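PDB 7O21: uncharacterized conserved from Bdellovibrio bacteriovorus, which probably acts as an L,D-carboxypeptidase of the YkuD family that trims peptidoglycan in the cell wall and thereby generates cell curvature. Local coordinates for residues 51-56 with 150-155; 195-200 with 259-264. All coordinates share one frame; numbering follows the deposited sequence.

Contact 1. Residues 51-56 with 150-155; sequences RKLSVF and GCVVVR
L53 and V154 bring the two backbones nearest, with 8.5 Å between their CA atoms, so the segments meet through side chains alone. The contact is small, burying 82 Å² over both sides, and wholly apolar. L53 does the work from its side with one methyl. Its CD1 comes to 4.0 Å from CG1 of V154. The same CD1 lies 4.2 Å from CG1 of V152. One methyl thus touches both valines. With CG of L53 anti to the backbone N (chi1 -180°) and chi2 at 157°, CD1 is turned to the valines. The L53 and V154 side chains cross at about a right angle. V152 and V154 can share one partner because alternate residues of an extended chain face the same way. V153 between them points away; its side chain touches H136, I138 and L144. C151, the predicted nucleophile, directly precedes V152 and touches H136, the predicted proton donor/acceptor. The contact is buried and adjoins this probable active site of the L,D-transpeptidase-type domain: the V154 side chain is about 7 Å from that of H136. Strand 52-59 pairs with strands 42-47 and 62-73. Strand 152-153 lies between 62-73 and 134-136 in the same mixed sheet. I44 and L135 also touch L53, V46 and L135 touch V152, and R155 occupies the N-cap position before helix 156-163.

Contact 2. Residues 195-200 with 259-264; sequences SRFVES and DQLLVK
V198 and V263 meet end on, methyl against methyl, while F197 and L261 run alongside each other in opposing senses. These two pairs make up the contact between the helix and the strand, and both are apolar. In the valine pair, CG2 of V198 faces the fork of V263. It lies 3.9 Å from V263 CG2 and 4.1 Å from V263 CG1. The CA atoms of these two valines are 8.3 Å apart, the nearest backbone approach. In the other pair, one methyl of L261 comes obliquely to the CD2-CE2 bond of the phenyl ring. L261 CD2 is 4.0 Å from F197 CE2 and 4.2 Å from F197 CD2. A chi1 of 173° swings the F197 ring opposite its backbone N and out past the leucine. F216 adds an edge-to-face ring contact to F197, Y291 touches both F197 and L261, L249 touches V198, and P252 touches V263. L261 and V263 both face the helix because they alternate along the strand with L262. The two segments together bury 126 Å². Strand 260-270 is held between strands 246-257 and 275-287 by antiparallel backbone pairing. A long helix, here 184-206, packed through apolar side chains onto a curved antiparallel sheet is characteristic of the NTF2-like fold.

How the contacts relate
Both contacts are buried and apolar, but they belong to different domains. Contact 1 lies in the catalytic L,D-transpeptidase-type domain and packs a side chain of strand 52-59 on those of the non-adjacent segment 150-155 within one mixed sheet. Contact 2 lies in the NTF2-like domain and joins a helix to an antiparallel sheet. Contact 1 is the smaller and relies on aliphatic groups only; contact 2 adds an aromatic ring. Contact 1 lies beside the predicted catalytic residues, whereas contact 2 is away from them. Their centres are 26 Å apart, on opposite sides of the chain's centre. The domains meet near contact 2: Q260 and K264 touch I92 and F94 of strand 91-99, which belongs to the sheet of contact 1.

Contact 1. Residues 51-56 with 150-155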
ATOM      1  N   ARG A  51       0.878  -5.652 -29.282  1.00 18.87           N
ATOM      2  CA  ARG A  51       0.637  -4.223 -29.081  1.00 17.94           C
ATOM      3  C   ARG A  51      -0.864  -3.925 -28.994  1.00 18.85           C
ATOM      4  O   ARG A  51      -1.392  -3.044 -29.677  1.00 17.98           O
ATOM      5  CB  ARG A  51       1.337  -3.380 -30.160  1.00 18.19           C
ATOM      6  CG  ARG A  51       2.857  -3.447 -30.090  1.00 26.51           C
ATOM      7  CD  ARG A  51       3.493  -2.809 -31.323  1.00 34.37           C
ATOM      8  NE  ARG A  51       3.044  -3.459 -32.551  1.00 48.57           N
ATOM      9  CZ  ARG A  51       3.810  -4.230 -33.317  1.00 59.22           C
ATOM     10  NH1 ARG A  51       5.075  -4.456 -32.986  1.00 65.18           N
ATOM     11  NH2 ARG A  51       3.309  -4.779 -34.416  1.00 55.40           N
ATOM     12  N   LYS A  52      -1.556  -4.653 -28.114  1.00 18.41           N
ATOM     13  CA  LYS A  52      -3.001  -4.517 -27.990  1.00 17.51           C
ATOM     14  C   LYS A  52      -3.403  -4.525 -26.525  1.00 19.24           C
ATOM     15  O   LYS A  52      -2.839  -5.272 -25.720  1.00 19.39           O
ATOM     16  CB  LYS A  52      -3.752  -5.652 -28.691  1.00 23.41           C
ATOM     17  CG  LYS A  52      -3.500  -5.739 -30.190  1.00 21.02           C
ATOM     18  CD  LYS A  52      -4.216  -4.639 -30.949  1.00 22.76           C
ATOM     19  CE  LYS A  52      -4.256  -4.952 -32.438  1.00 38.30           C
ATOM     20  NZ  LYS A  52      -3.750  -3.815 -33.246  1.00 34.05           N
ATOM     21  N   LEU A  53      -4.408  -3.726 -26.204  1.00 17.34           N
ATOM     22  CA  LEU A  53      -5.044  -3.723 -24.897  1.00 15.95           C
ATOM     23  C   LEU A  53      -6.514  -4.047 -25.092  1.00 18.00           C
ATOM     24  O   LEU A  53      -7.194  -3.388 -25.886  1.00 18.86           O
ATOM     25  CB  LEU A  53      -4.881  -2.358 -24.239  1.00 16.11           C
ATOM     26  CG  LEU A  53      -5.478  -2.140 -22.851  1.00 16.72           C
ATOM     27  CD1 LEU A  53      -4.737  -0.990 -22.172  1.00 15.93           C
ATOM     28  CD2 LEU A  53      -6.978  -1.834 -22.930  1.00 20.45           C
ATOM     29  N   SER A  54      -7.009  -5.051 -24.373  1.00 16.62           N
ATOM     30  CA  SER A  54      -8.387  -5.495 -24.492  1.00 14.15           C
ATOM     31  C   SER A  54      -9.100  -5.346 -23.157  1.00 18.78           C
ATOM     32  O   SER A  54      -8.479  -5.370 -22.093  1.00 18.71           O
ATOM     33  CB  SER A  54      -8.474  -6.965 -24.897  1.00 18.97           C
ATOM     34  OG  SER A  54      -7.677  -7.253 -26.031  1.00 26.67           O
ATOM     35  N   VAL A  55     -10.412  -5.154 -23.226  1.00 16.06           N
ATOM     36  CA  VAL A  55     -11.267  -5.141 -22.047  1.00 15.26           C
ATOM     37  C   VAL A  55     -12.141  -6.384 -22.080  1.00 17.96           C
ATOM     38  O   VAL A  55     -12.812  -6.648 -23.080  1.00 17.98           O
ATOM     39  CB  VAL A  55     -12.128  -3.869 -21.977  1.00 19.03           C
ATOM     40  CG1 VAL A  55     -12.931  -3.860 -20.685  1.00 21.76           C
ATOM     41  CG2 VAL A  55     -11.252  -2.637 -22.066  1.00 17.76           C
ATOM     42  N   PHE A  56     -12.116  -7.160 -21.004  1.00 16.32           N
ATOM     43  CA  PHE A  56     -12.995  -8.305 -20.850  1.00 16.17           C
ATOM     44  C   PHE A  56     -14.001  -8.028 -19.745  1.00 18.10           C
ATOM     45  O   PHE A  56     -13.714  -7.306 -18.783  1.00 17.68           O
ATOM     46  CB  PHE A  56     -12.189  -9.568 -20.504  1.00 16.51           C
ATOM     47  CG  PHE A  56     -11.451 -10.134 -21.677  1.00 16.36           C
ATOM     48  CD1 PHE A  56     -10.230  -9.599 -22.063  1.00 18.29           C
ATOM     49  CD2 PHE A  56     -11.994 -11.171 -22.421  1.00 19.06           C
ATOM     50  CE1 PHE A  56      -9.549 -10.105 -23.153  1.00 20.83           C
ATOM     51  CE2 PHE A  56     -11.315 -11.677 -23.532  1.00 20.22           C
ATOM     52  CZ  PHE A  56     -10.093 -11.143 -23.884  1.00 20.44           C
ATOM     53  N   GLY A 150       8.426   0.277 -19.089  1.00 22.14           N
ATOM     54  CA  GLY A 150       7.505  -0.642 -18.469  1.00 20.63           C
ATOM     55  C   GLY A 150       6.076  -0.152 -18.341  1.00 19.79           C
ATOM     56  O   GLY A 150       5.191  -0.958 -18.037  1.00 20.01           O
ATOM     57  N   CYS A 151       5.818   1.139 -18.542  1.00 19.58           N
ATOM     58  CA  CYS A 151       4.457   1.647 -18.466  1.00 20.79           C
ATOM     59  C   CYS A 151       3.660   1.189 -19.675  1.00 17.40           C
ATOM     60  O   CYS A 151       4.200   1.009 -20.768  1.00 18.63           O
ATOM     61  CB  CYS A 151       4.477   3.162 -18.438  1.00 17.56           C
ATOM     62  SG  CYS A 151       4.881   3.777 -16.774  1.00 23.05           S
ATOM     63  N   VAL A 152       2.361   1.020 -19.479  1.00 17.76           N
ATOM     64  CA  VAL A 152       1.448   0.734 -20.585  1.00 16.14           C
ATOM     65  C   VAL A 152       0.926   2.059 -21.122  1.00 15.53           C
ATOM     66  O   VAL A 152       0.344   2.851 -20.373  1.00 17.01           O
ATOM     67  CB  VAL A 152       0.288  -0.158 -20.127  1.00 15.66           C
ATOM     68  CG1 VAL A 152      -0.643  -0.458 -21.307  1.00 18.64           C
ATOM     69  CG2 VAL A 152       0.811  -1.438 -19.471  1.00 18.80           C
ATOM     70  N   VAL A 153       1.150   2.320 -22.407  1.00 15.47           N
ATOM     71  CA  VAL A 153       0.827   3.612 -22.998  1.00 14.70           C
ATOM     72  C   VAL A 153      -0.187   3.416 -24.115  1.00 16.61           C
ATOM     73  O   VAL A 153      -0.038   2.516 -24.956  1.00 16.51           O
ATOM     74  CB  VAL A 153       2.092   4.302 -23.536  1.00 15.36           C
ATOM     75  CG1 VAL A 153       1.796   5.762 -23.949  1.00 17.10           C
ATOM     76  CG2 VAL A 153       3.222   4.228 -22.513  1.00 18.47           C
ATOM     77  N   VAL A 154      -1.203   4.276 -24.123  1.00 15.70           N
ATOM     78  CA  VAL A 154      -2.255   4.299 -25.124  1.00 16.28           C
ATOM     79  C   VAL A 154      -2.463   5.741 -25.573  1.00 16.83           C
ATOM     80  O   VAL A 154      -1.950   6.694 -24.979  1.00 16.52           O
ATOM     81  CB  VAL A 154      -3.577   3.708 -24.589  1.00 17.23           C
ATOM     82  CG1 VAL A 154      -3.393   2.241 -24.204  1.00 16.54           C
ATOM     83  CG2 VAL A 154      -4.069   4.499 -23.384  1.00 15.64           C
ATOM     84  N   ARG A 155      -3.273   5.901 -26.583  1.00 16.46           N
ATOM     85  CA  ARG A 155      -3.609   7.247 -27.091  1.00 15.36           C
ATOM     86  C   ARG A 155      -4.588   7.952 -26.139  1.00 16.51           C
ATOM     87  O   ARG A 155      -5.240   7.327 -25.363  1.00 16.07           O
ATOM     88  CB  ARG A 155      -4.130   7.132 -28.527  1.00 17.85           C
ATOM     89  CG  ARG A 155      -3.090   6.682 -29.535  1.00 17.62           C
ATOM     90  CD  ARG A 155      -2.028   7.740 -29.721  1.00 21.08           C
ATOM     91  NE  ARG A 155      -0.840   7.266 -30.381  1.00 19.69           N
ATOM     92  CZ  ARG A 155       0.296   7.908 -30.302  1.00 23.70           C
ATOM     93  NH1 ARG A 155       1.372   7.447 -30.888  1.00 26.68           N
ATOM     94  NH2 ARG A 155       0.384   8.997 -29.590  1.00 19.31           N
TER

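Contact 2. Residues 195-200 with 259-264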
ATOM      1  N   SER A 195     -10.781 -24.288 -10.948  1.00 17.81           N
ATOM      2  CA  SER A 195     -11.908 -24.274 -10.016  1.00 19.34           C
ATOM      3  C   SER A 195     -11.877 -25.488  -9.100  1.00 21.14           C
ATOM      4  O   SER A 195     -12.171 -25.379  -7.905  1.00 20.19           O
ATOM      5  CB  SER A 195     -13.238 -24.223 -10.768  1.00 18.42           C
ATOM      6  OG  SER A 195     -13.391 -22.997 -11.451  1.00 24.43           O
ATOM      7  N   ARG A 196     -11.523 -26.651  -9.645  1.00 20.85           N
ATOM      8  CA  ARG A 196     -11.450 -27.852  -8.820  1.00 19.05           C
ATOM      9  C   ARG A 196     -10.314 -27.764  -7.811  1.00 20.73           C
ATOM     10  O   ARG A 196     -10.454 -28.238  -6.682  1.00 21.40           O
ATOM     11  CB  ARG A 196     -11.322 -29.096  -9.701  1.00 23.49           C
ATOM     12  CG  ARG A 196     -12.603 -29.454 -10.428  1.00 27.15           C
ATOM     13  CD  ARG A 196     -12.529 -30.853 -11.033  1.00 36.05           C
ATOM     14  NE  ARG A 196     -11.291 -31.066 -11.776  1.00 33.97           N
ATOM     15  CZ  ARG A 196     -11.143 -30.814 -13.072  1.00 36.61           C
ATOM     16  NH1 ARG A 196     -12.159 -30.333 -13.779  1.00 36.20           N
ATOM     17  NH2 ARG A 196      -9.977 -31.042 -13.663  1.00 41.28           N
ATOM     18  N   PHE A 197      -9.183 -27.167  -8.196  1.00 19.89           N
ATOM     19  CA  PHE A 197      -8.099 -26.933  -7.242  1.00 19.46           C
ATOM     20  C   PHE A 197      -8.575 -26.061  -6.083  1.00 19.35           C
ATOM     21  O   PHE A 197      -8.406 -26.415  -4.907  1.00 19.66           O
ATOM     22  CB  PHE A 197      -6.893 -26.298  -7.956  1.00 18.83           C
ATOM     23  CG  PHE A 197      -5.772 -25.865  -7.023  1.00 20.35           C
ATOM     24  CD1 PHE A 197      -4.768 -26.755  -6.634  1.00 20.99           C
ATOM     25  CD2 PHE A 197      -5.722 -24.568  -6.542  1.00 21.70           C
ATOM     26  CE1 PHE A 197      -3.742 -26.343  -5.798  1.00 20.77           C
ATOM     27  CE2 PHE A 197      -4.702 -24.161  -5.702  1.00 20.97           C
ATOM     28  CZ  PHE A 197      -3.709 -25.057  -5.329  1.00 23.53           C
ATOM     29  N   VAL A 198      -9.218 -24.933  -6.397  1.00 18.13           N
ATOM     30  CA  VAL A 198      -9.726 -24.055  -5.345  1.00 17.50           C
ATOM     31  C   VAL A 198     -10.738 -24.788  -4.470  1.00 18.04           C
ATOM     32  O   VAL A 198     -10.750 -24.625  -3.242  1.00 18.52           O
ATOM     33  CB  VAL A 198     -10.323 -22.774  -5.957  1.00 17.51           C
ATOM     34  CG1 VAL A 198     -10.988 -21.935  -4.863  1.00 19.21           C
ATOM     35  CG2 VAL A 198      -9.246 -21.974  -6.674  1.00 18.28           C
ATOM     36  N   GLU A 199     -11.625 -25.577  -5.084  1.00 18.61           N
ATOM     37  CA  GLU A 199     -12.644 -26.261  -4.294  1.00 19.55           C
ATOM     38  C   GLU A 199     -12.022 -27.322  -3.399  1.00 19.44           C
ATOM     39  O   GLU A 199     -12.480 -27.540  -2.268  1.00 21.30           O
ATOM     40  CB  GLU A 199     -13.715 -26.861  -5.209  1.00 23.45           C
ATOM     41  CG  GLU A 199     -14.656 -27.841  -4.524  1.00 26.13           C
ATOM     42  CD  GLU A 199     -15.559 -27.186  -3.494  1.00 30.88           C
ATOM     43  OE1 GLU A 199     -15.624 -25.938  -3.442  1.00 27.13           O
ATOM     44  OE2 GLU A 199     -16.210 -27.936  -2.738  1.00 36.24           O
ATOM     45  N   SER A 200     -10.991 -28.005  -3.889  1.00 19.80           N
ATOM     46  CA  SER A 200     -10.282 -28.982  -3.071  1.00 17.98           C
ATOM     47  C   SER A 200      -9.663 -28.325  -1.841  1.00 19.12           C
ATOM     48  O   SER A 200      -9.722 -28.881  -0.734  1.00 19.87           O
ATOM     49  CB  SER A 200      -9.228 -29.690  -3.921  1.00 23.11           C
ATOM     50  OG  SER A 200      -8.654 -30.790  -3.227  1.00 27.70           O
ATOM     51  N   ASP A 259       4.479 -18.886 -14.011  1.00 17.12           N
ATOM     52  CA  ASP A 259       4.526 -19.703 -12.810  1.00 17.36           C
ATOM     53  C   ASP A 259       3.445 -19.349 -11.796  1.00 16.98           C
ATOM     54  O   ASP A 259       3.347 -20.023 -10.768  1.00 17.66           O
ATOM     55  CB  ASP A 259       5.903 -19.540 -12.153  1.00 19.29           C
ATOM     56  CG  ASP A 259       6.260 -18.069 -11.870  1.00 22.24           C
ATOM     57  OD1 ASP A 259       5.895 -17.164 -12.672  1.00 22.68           O
ATOM     58  OD2 ASP A 259       6.922 -17.810 -10.837  1.00 30.02           O
ATOM     59  N   GLN A 260       2.625 -18.340 -12.061  1.00 14.95           N
ATOM     60  CA  GLN A 260       1.805 -17.695 -11.035  1.00 15.04           C
ATOM     61  C   GLN A 260       0.335 -18.086 -11.136  1.00 15.34           C
ATOM     62  O   GLN A 260      -0.206 -18.289 -12.233  1.00 15.58           O
ATOM     63  CB  GLN A 260       1.901 -16.174 -11.188  1.00 17.55           C
ATOM     64  CG  GLN A 260       3.272 -15.621 -10.848  1.00 17.28           C
ATOM     65  CD  GLN A 260       3.405 -14.159 -11.181  1.00 17.89           C
ATOM     66  OE1 GLN A 260       2.444 -13.510 -11.626  1.00 17.82           O
ATOM     67  NE2 GLN A 260       4.603 -13.626 -10.999  1.00 17.10           N
ATOM     68  N   LEU A 261      -0.306 -18.184  -9.969  1.00 15.34           N
ATOM     69  CA  LEU A 261      -1.750 -18.352  -9.856  1.00 14.12           C
ATOM     70  C   LEU A 261      -2.250 -17.348  -8.834  1.00 13.76           C
ATOM     71  O   LEU A 261      -1.712 -17.272  -7.726  1.00 15.37           O
ATOM     72  CB  LEU A 261      -2.123 -19.769  -9.397  1.00 15.01           C
ATOM     73  CG  LEU A 261      -3.601 -20.043  -9.079  1.00 15.61           C
ATOM     74  CD1 LEU A 261      -4.466 -19.927 -10.320  1.00 17.88           C
ATOM     75  CD2 LEU A 261      -3.779 -21.412  -8.438  1.00 16.98           C
ATOM     76  N   LEU A 262      -3.264 -16.564  -9.218  1.00 13.44           N
ATOM     77  CA  LEU A 262      -3.891 -15.598  -8.324  1.00 15.88           C
ATOM     78  C   LEU A 262      -5.380 -15.904  -8.297  1.00 15.33           C
ATOM     79  O   LEU A 262      -6.016 -16.014  -9.356  1.00 15.07           O
ATOM     80  CB  LEU A 262      -3.653 -14.171  -8.831  1.00 14.18           C
ATOM     81  CG  LEU A 262      -4.005 -12.953  -7.971  1.00 18.71           C
ATOM     82  CD1 LEU A 262      -5.504 -12.701  -7.923  1.00 20.41           C
ATOM     83  CD2 LEU A 262      -3.417 -13.014  -6.593  1.00 23.84           C
ATOM     84  N   VAL A 263      -5.927 -16.066  -7.094  1.00 13.40           N
ATOM     85  CA  VAL A 263      -7.352 -16.289  -6.882  1.00 13.62           C
ATOM     86  C   VAL A 263      -7.834 -15.240  -5.892  1.00 12.95           C
ATOM     87  O   VAL A 263      -7.214 -15.048  -4.845  1.00 15.33           O
ATOM     88  CB  VAL A 263      -7.621 -17.707  -6.340  1.00 14.19           C
ATOM     89  CG1 VAL A 263      -9.090 -17.917  -6.088  1.00 15.48           C
ATOM     90  CG2 VAL A 263      -7.118 -18.748  -7.343  1.00 16.58           C
ATOM     91  N   LYS A 264      -8.919 -14.530  -6.232  1.00 13.08           N
ATOM     92  CA  LYS A 264      -9.492 -13.542  -5.319  1.00 15.19           C
ATOM     93  C   LYS A 264     -10.992 -13.773  -5.222  1.00 15.71           C
ATOM     94  O   LYS A 264     -11.666 -13.958  -6.245  1.00 16.39           O
ATOM     95  CB  LYS A 264      -9.191 -12.120  -5.808  1.00 16.74           C
ATOM     96  CG  LYS A 264      -9.728 -11.015  -4.905  1.00 16.33           C
ATOM     97  CD  LYS A 264      -9.390  -9.657  -5.508  1.00 19.76           C
ATOM     98  CE  LYS A 264      -9.894  -8.495  -4.658  1.00 21.41           C
ATOM     99  NZ  LYS A 264      -9.360  -7.181  -5.176  1.00 23.32           N
TER